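Local atomic coordinates of FrpC operon protein (Neisseria meningitidis, PDB entry 5EDF), a protein that is a putatively adhesion-involved, iron-regulated protein of meningococcus that binds the RTX protein FrpC, although its molecular function is otherwise unknown. Residues 107-111 and 182-186; 191-196 and 211-215. All blocks are in the same frame, centred on the assembly; numbering follows the deposited sequence.

Contact 1. Residues 107-111 and 182-186; sequences ACSLS and VGSCI
Cys108 and Cys185 are joined by a disulfide, SG to SG at 2.1 Å, and the rest of this small contact is arranged around it. Both cysteines send CB toward the other segment, but the two sulfurs leave in different ways. In Cys108, SG lies opposite the backbone N (chi1 -166°), whereas in Cys185 it stands beside its own N and opposite the carbonyl carbon (chi1 -57°). The bridge runs across from loop to strand and holds the CA atoms of Cys108 and Cys185 5.7 Å apart; the dihedral about its S–S bond is 78°, right-handed in sense.

Leu110, two residues further on, also points toward the strand. Its CG rests against the bridge at 4.0 Å from Cys185 SG, and one methyl, CD1, goes down onto the strand backbone, 3.7 Å from Gly183 O and 3.9 Å from Ser184 CA. Having no side chain, Gly183 offers bare backbone at this point. Leu110 also packs on Ile162 of the next strand.

No hydrogen bond crosses between the segments. Gly183 and Cys185 are instead tied by backbone bonds to Ile162 and Pro160. Ser184 turns the other way, and its OG bonds Val191 O.

What results is a covalent staple with a leucine beside it, fixing the loop between strand 98-105 and helix 114-120 to one face of the large antiparallel sheet, while the alternate residues of 182-186 face helix 205-224.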
ATOM      1  N   ALA A 107     -15.021  -5.153  -8.855  1.00 28.36           N
ATOM      2  CA  ALA A 107     -15.905  -5.364  -7.738  1.00 28.80           C
ATOM      3  C   ALA A 107     -15.110  -5.982  -6.593  1.00 23.33           C
ATOM      4  O   ALA A 107     -14.244  -6.818  -6.813  1.00 25.78           O
ATOM      5  CB  ALA A 107     -17.098  -6.270  -8.160  1.00 32.95           C
ATOM      6  N   CYS A 108     -15.437  -5.546  -5.386  1.00 24.21           N
ATOM      7  CA  CYS A 108     -14.790  -6.030  -4.180  1.00 22.00           C
ATOM      8  C   CYS A 108     -15.093  -7.500  -3.996  1.00 27.93           C
ATOM      9  O   CYS A 108     -16.214  -7.948  -4.285  1.00 28.90           O
ATOM     10  CB  CYS A 108     -15.286  -5.257  -2.979  1.00 24.02           C
ATOM     11  SG  CYS A 108     -14.239  -5.517  -1.550  1.00 23.40           S
ATOM     12  N   SER A 109     -14.084  -8.271  -3.610  1.00 27.97           N
ATOM     13  CA  SER A 109     -14.333  -9.685  -3.300  1.00 31.92           C
ATOM     14  C   SER A 109     -13.791 -10.064  -1.924  1.00 30.84           C
ATOM     15  O   SER A 109     -13.579 -11.247  -1.629  1.00 33.06           O
ATOM     16  CB  SER A 109     -13.811 -10.599  -4.414  1.00 37.26           C
ATOM     17  OG  SER A 109     -12.431 -10.443  -4.647  1.00 37.38           O
ATOM     18  N   LEU A 110     -13.589  -9.064  -1.071  1.00 24.37           N
ATOM     19  CA  LEU A 110     -13.325  -9.326   0.327  1.00 24.17           C
ATOM     20  C   LEU A 110     -14.594  -9.912   0.937  1.00 25.29           C
ATOM     21  O   LEU A 110     -15.678  -9.380   0.746  1.00 29.18           O
ATOM     22  CB  LEU A 110     -12.921  -8.049   1.063  1.00 21.45           C
ATOM     23  CG  LEU A 110     -11.623  -7.387   0.552  1.00 22.32           C
ATOM     24  CD1 LEU A 110     -11.360  -6.188   1.446  1.00 23.65           C
ATOM     25  CD2 LEU A 110     -10.437  -8.312   0.515  1.00 30.42           C
ATOM     26  N   SER A 111     -14.420 -11.015   1.660  1.00 24.71           N
ATOM     27  CA  SER A 111     -15.512 -11.694   2.353  1.00 29.35           C
ATOM     28  C   SER A 111     -16.108 -10.862   3.479  1.00 26.76           C
ATOM     29  O   SER A 111     -15.373 -10.434   4.379  1.00 24.00           O
ATOM     30  CB  SER A 111     -14.978 -12.985   2.951  1.00 30.34           C
ATOM     31  OG  SER A 111     -16.051 -13.735   3.484  1.00 34.10           O
ATOM     32  N   VAL A 182      -2.100  -5.887   3.026  1.00 10.00           N
ATOM     33  CA  VAL A 182      -3.374  -5.213   3.083  1.00  9.81           C
ATOM     34  C   VAL A 182      -4.118  -5.469   1.776  1.00  9.56           C
ATOM     35  O   VAL A 182      -3.601  -5.201   0.670  1.00 10.55           O
ATOM     36  CB  VAL A 182      -3.232  -3.708   3.278  1.00 10.35           C
ATOM     37  CG1 VAL A 182      -4.609  -3.073   3.355  1.00 11.81           C
ATOM     38  CG2 VAL A 182      -2.410  -3.398   4.539  1.00 10.82           C
ATOM     39  N   GLY A 183      -5.339  -5.970   1.890  1.00  9.53           N
ATOM     40  CA  GLY A 183      -6.311  -5.976   0.809  1.00 10.95           C
ATOM     41  C   GLY A 183      -7.431  -5.046   1.115  1.00 10.54           C
ATOM     42  O   GLY A 183      -7.933  -5.092   2.227  1.00 12.63           O
ATOM     43  N   SER A 184      -7.871  -4.228   0.188  1.00 10.90           N
ATOM     44  CA  SER A 184      -8.932  -3.288   0.442  1.00 11.66           C
ATOM     45  C   SER A 184      -9.723  -2.975  -0.792  1.00 11.70           C
ATOM     46  O   SER A 184      -9.263  -3.249  -1.931  1.00 11.56           O
ATOM     47  CB  SER A 184      -8.357  -2.012   1.052  1.00 11.76           C
ATOM     48  OG  SER A 184      -7.570  -1.285   0.105  1.00 11.89           O
ATOM     49  N   CYS A 185     -10.874  -2.360  -0.589  1.00 14.12           N
ATOM     50  CA  CYS A 185     -11.735  -1.872  -1.663  1.00 15.27           C
ATOM     51  C   CYS A 185     -12.105  -0.452  -1.306  1.00 15.98           C
ATOM     52  O   CYS A 185     -12.583  -0.208  -0.202  1.00 19.71           O
ATOM     53  CB  CYS A 185     -12.986  -2.742  -1.798  1.00 16.59           C
ATOM     54  SG  CYS A 185     -12.530  -4.498  -2.100  1.00 20.41           S
ATOM     55  N   ILE A 186     -11.773   0.476  -2.208  1.00 18.24           N
ATOM     56  CA  ILE A 186     -11.930   1.911  -1.978  1.00 18.75           C
ATOM     57  C   ILE A 186     -12.643   2.480  -3.192  1.00 22.40           C
ATOM     58  O   ILE A 186     -12.074   2.530  -4.282  1.00 20.14           O
ATOM     59  CB  ILE A 186     -10.562   2.598  -1.785  1.00 16.62           C
ATOM     60  CG1 ILE A 186      -9.839   2.005  -0.591  1.00 17.08           C
ATOM     61  CG2 ILE A 186     -10.731   4.135  -1.659  1.00 20.37           C
ATOM     62  CD1 ILE A 186      -8.387   2.383  -0.419  1.00 18.64           C
TER

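Contact 2. Residues 191-196 and 211-215; sequences VQYYPF and YHQQV
The Tyr211 ring carries Pro195 on one face: Pro195 CB stands 3.6 Å from the Tyr211 ring centroid, 15° off the normal, a CH-pi contact displaced toward the CZ side of the rim. Phe196 receives Tyr211 CD1 over one of its faces, with CE2 of Phe196 3.5 Å from that atom; the two planes are inclined at 56°, so the rings neither stack nor form a T. Tyr193 meets Tyr211 rim to rim, CE1 of Tyr193 lying 3.5 Å from CE2 of Tyr211 with the planes nearly aligned. The Tyr193 hydroxyl comes in at the edge of the imidazole, close to both ring planes, and OH hydrogen-bonds His212 ND1 at 2.6 Å. Tyr193 gets there with CG tucked between its backbone N and carbonyl carbon (chi1 60°).

Val215 closes the set one helical turn beyond Tyr211. Its CG2 sits 3.8 Å from Tyr193 CZ, and its CG1 meets Val191 CG1.

The aromatic cluster joining strand 189-193 and the following loop to helix 205-224 is largely apolar, but several polar groups have partners: Tyr193 OH and His212 ND1 serve each other, and Asp99 takes Tyr211 OH and Phe196 N, fixing the outer end of the Tyr211 ring.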
ATOM      1  N   VAL A 191      -7.378  -2.111  -3.858  1.00 10.49           N
ATOM      2  CA  VAL A 191      -6.112  -1.492  -3.489  1.00 10.05           C
ATOM      3  C   VAL A 191      -5.387  -2.500  -2.616  1.00 11.32           C
ATOM      4  O   VAL A 191      -5.872  -2.850  -1.522  1.00 10.37           O
ATOM      5  CB  VAL A 191      -6.368  -0.166  -2.787  1.00  9.21           C
ATOM      6  CG1 VAL A 191      -5.083   0.462  -2.359  1.00 11.43           C
ATOM      7  CG2 VAL A 191      -7.161   0.763  -3.735  1.00 11.72           C
ATOM      8  N   GLN A 192      -4.278  -3.031  -3.113  1.00  9.61           N
ATOM      9  CA  GLN A 192      -3.596  -4.172  -2.499  1.00  9.58           C
ATOM     10  C   GLN A 192      -2.133  -3.832  -2.378  1.00  9.51           C
ATOM     11  O   GLN A 192      -1.499  -3.385  -3.350  1.00 10.27           O
ATOM     12  CB  GLN A 192      -3.807  -5.419  -3.336  1.00 11.48           C
ATOM     13  CG  GLN A 192      -5.269  -5.823  -3.458  1.00 11.69           C
ATOM     14  CD  GLN A 192      -5.556  -6.959  -4.390  1.00 14.80           C
ATOM     15  OE1 GLN A 192      -4.667  -7.545  -4.978  1.00 16.54           O
ATOM     16  NE2 GLN A 192      -6.847  -7.253  -4.548  1.00 16.92           N
ATOM     17  N   TYR A 193      -1.548  -4.083  -1.208  1.00  9.49           N
ATOM     18  CA  TYR A 193      -0.173  -3.671  -0.987  1.00  9.05           C
ATOM     19  C   TYR A 193       0.440  -4.382   0.203  1.00  9.01           C
ATOM     20  O   TYR A 193      -0.264  -4.869   1.076  1.00  9.53           O
ATOM     21  CB  TYR A 193      -0.117  -2.155  -0.812  1.00  9.53           C
ATOM     22  CG  TYR A 193      -0.909  -1.553   0.323  1.00  8.91           C
ATOM     23  CD1 TYR A 193      -0.298  -1.231   1.522  1.00 10.65           C
ATOM     24  CD2 TYR A 193      -2.261  -1.276   0.191  1.00  9.24           C
ATOM     25  CE1 TYR A 193      -1.021  -0.667   2.567  1.00 11.79           C
ATOM     26  CE2 TYR A 193      -2.988  -0.704   1.214  1.00 10.12           C
ATOM     27  CZ  TYR A 193      -2.373  -0.409   2.411  1.00 10.39           C
ATOM     28  OH  TYR A 193      -3.019   0.180   3.478  1.00 11.59           O
ATOM     29  N   TYR A 194       1.753  -4.372   0.255  1.00  9.82           N
ATOM     30  CA  TYR A 194       2.599  -4.813   1.357  1.00 10.20           C
ATOM     31  C   TYR A 194       3.289  -3.567   1.914  1.00 12.00           C
ATOM     32  O   TYR A 194       4.280  -3.090   1.339  1.00 11.62           O
ATOM     33  CB  TYR A 194       3.638  -5.828   0.883  1.00 11.03           C
ATOM     34  CG  TYR A 194       3.097  -7.126   0.373  1.00 11.97           C
ATOM     35  CD1 TYR A 194       2.513  -8.042   1.204  1.00 12.38           C
ATOM     36  CD2 TYR A 194       3.185  -7.469  -0.987  1.00 13.71           C
ATOM     37  CE1 TYR A 194       1.990  -9.237   0.743  1.00 12.58           C
ATOM     38  CE2 TYR A 194       2.678  -8.671  -1.468  1.00 14.18           C
ATOM     39  CZ  TYR A 194       2.085  -9.558  -0.611  1.00 13.49           C
ATOM     40  OH  TYR A 194       1.579 -10.774  -1.082  1.00 16.37           O
ATOM     41  N   PRO A 195       2.737  -2.980   2.975  1.00 10.42           N
ATOM     42  CA  PRO A 195       3.337  -1.777   3.518  1.00 10.39           C
ATOM     43  C   PRO A 195       4.507  -2.034   4.457  1.00 11.44           C
ATOM     44  O   PRO A 195       4.715  -3.161   4.922  1.00 12.55           O
ATOM     45  CB  PRO A 195       2.198  -1.162   4.320  1.00 10.51           C
ATOM     46  CG  PRO A 195       1.494  -2.370   4.849  1.00 12.01           C
ATOM     47  CD  PRO A 195       1.552  -3.389   3.744  1.00 10.50           C
ATOM     48  N   PHE A 196       5.221  -0.967   4.798  1.00 11.77           N
ATOM     49  CA  PHE A 196       6.290  -1.063   5.780  1.00 12.96           C
ATOM     50  C   PHE A 196       7.313  -2.146   5.412  1.00 15.10           C
ATOM     51  O   PHE A 196       7.770  -2.908   6.273  1.00 16.33           O
ATOM     52  CB  PHE A 196       5.704  -1.342   7.173  1.00 14.13           C
ATOM     53  CG  PHE A 196       4.847  -0.259   7.751  1.00 14.59           C
ATOM     54  CD1 PHE A 196       5.418   0.913   8.178  1.00 15.96           C
ATOM     55  CD2 PHE A 196       3.470  -0.460   7.980  1.00 14.21           C
ATOM     56  CE1 PHE A 196       4.666   1.882   8.818  1.00 17.90           C
ATOM     57  CE2 PHE A 196       2.718   0.518   8.610  1.00 16.53           C
ATOM     58  CZ  PHE A 196       3.309   1.665   9.024  1.00 16.58           C
ATOM     59  N   TYR A 211      -1.602   3.827   8.517  1.00 12.90           N
ATOM     60  CA  TYR A 211      -1.084   3.721   7.146  1.00 11.37           C
ATOM     61  C   TYR A 211      -2.259   3.553   6.201  1.00 11.81           C
ATOM     62  O   TYR A 211      -2.327   4.259   5.171  1.00 11.83           O
ATOM     63  CB  TYR A 211      -0.084   2.560   7.088  1.00 12.25           C
ATOM     64  CG  TYR A 211       0.726   2.449   5.800  1.00 10.10           C
ATOM     65  CD1 TYR A 211       2.091   2.550   5.820  1.00 11.98           C
ATOM     66  CD2 TYR A 211       0.096   2.228   4.578  1.00 11.40           C
ATOM     67  CE1 TYR A 211       2.840   2.429   4.659  1.00 12.55           C
ATOM     68  CE2 TYR A 211       0.833   2.123   3.422  1.00 10.91           C
ATOM     69  CZ  TYR A 211       2.208   2.228   3.453  1.00 12.02           C
ATOM     70  OH  TYR A 211       2.884   2.111   2.235  1.00 12.75           O
ATOM     71  N   HIS A 212      -3.160   2.633   6.508  1.00 10.64           N
ATOM     72  CA  HIS A 212      -4.267   2.402   5.606  1.00 11.27           C
ATOM     73  C   HIS A 212      -5.170   3.606   5.455  1.00 13.74           C
ATOM     74  O   HIS A 212      -5.624   3.890   4.345  1.00 12.63           O
ATOM     75  CB  HIS A 212      -5.071   1.159   5.971  1.00 11.06           C
ATOM     76  CG  HIS A 212      -6.038   0.814   4.910  1.00 10.42           C
ATOM     77  ND1 HIS A 212      -5.623   0.540   3.617  1.00 11.62           N
ATOM     78  CD2 HIS A 212      -7.386   0.764   4.896  1.00 11.50           C
ATOM     79  CE1 HIS A 212      -6.679   0.369   2.857  1.00 11.75           C
ATOM     80  NE2 HIS A 212      -7.769   0.483   3.610  1.00 11.39           N
ATOM     81  N   GLN A 213      -5.394   4.352   6.533  1.00 12.12           N
ATOM     82  CA  GLN A 213      -6.187   5.564   6.434  1.00 11.70           C
ATOM     83  C   GLN A 213      -5.523   6.547   5.473  1.00 12.65           C
ATOM     84  O   GLN A 213      -6.201   7.241   4.706  1.00 14.38           O
ATOM     85  CB  GLN A 213      -6.377   6.204   7.821  1.00 14.01           C
ATOM     86  CG  GLN A 213      -7.282   5.415   8.719  1.00 16.25           C
ATOM     87  CD  GLN A 213      -7.310   5.913  10.166  1.00 19.31           C
ATOM     88  OE1 GLN A 213      -6.364   6.524  10.651  1.00 22.18           O
ATOM     89  NE2 GLN A 213      -8.370   5.592  10.861  1.00 21.88           N
ATOM     90  N   GLN A 214      -4.193   6.640   5.512  1.00 13.00           N
ATOM     91  CA  GLN A 214      -3.478   7.500   4.581  1.00 14.27           C
ATOM     92  C   GLN A 214      -3.637   7.019   3.132  1.00 12.74           C
ATOM     93  O   GLN A 214      -3.824   7.812   2.242  1.00 13.07           O
ATOM     94  CB  GLN A 214      -2.007   7.606   4.973  1.00 14.78           C
ATOM     95  CG  GLN A 214      -1.825   8.324   6.321  1.00 16.94           C
ATOM     96  CD  GLN A 214      -0.458   8.078   6.905  1.00 21.26           C
ATOM     97  OE1 GLN A 214       0.506   7.859   6.174  1.00 29.13           O
ATOM     98  NE2 GLN A 214      -0.361   8.095   8.223  1.00 25.90           N
ATOM     99  N   VAL A 215      -3.621   5.702   2.921  1.00 11.64           N
ATOM    100  CA  VAL A 215      -3.806   5.129   1.588  1.00 11.04           C
ATOM    101  C   VAL A 215      -5.216   5.440   1.086  1.00 12.74           C
ATOM    102  O   VAL A 215      -5.382   5.817  -0.070  1.00 12.06           O
ATOM    103  CB  VAL A 215      -3.533   3.630   1.574  1.00  9.69           C
ATOM    104  CG1 VAL A 215      -3.918   3.045   0.232  1.00 11.71           C
ATOM    105  CG2 VAL A 215      -2.082   3.371   1.873  1.00 11.47           C
TER

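In the fold
The two contacts, their centres 13 Å apart, share the hairpin of strands 178-186 and 189-193, neighbours in the nine-stranded sheet. Contact 1 applies a loop to one side of it, and contact 2 uses the other side to seat helix 205-224. They touch directly: Val182 N probably bonds Tyr193 O at 2.9 Å, Ser184 OG packs 3.3 Å from His212 CE1, and Val182 CG1 lies 3.8 Å from His212 ND1. A bound azide lies about 4 Å from the Leu110 side chain, in a pocket with Ser111, Met114 and Ile162; it probably comes from the crystallisation liquor, as does the hexaethylene glycol bound about 4 Å from Gly183.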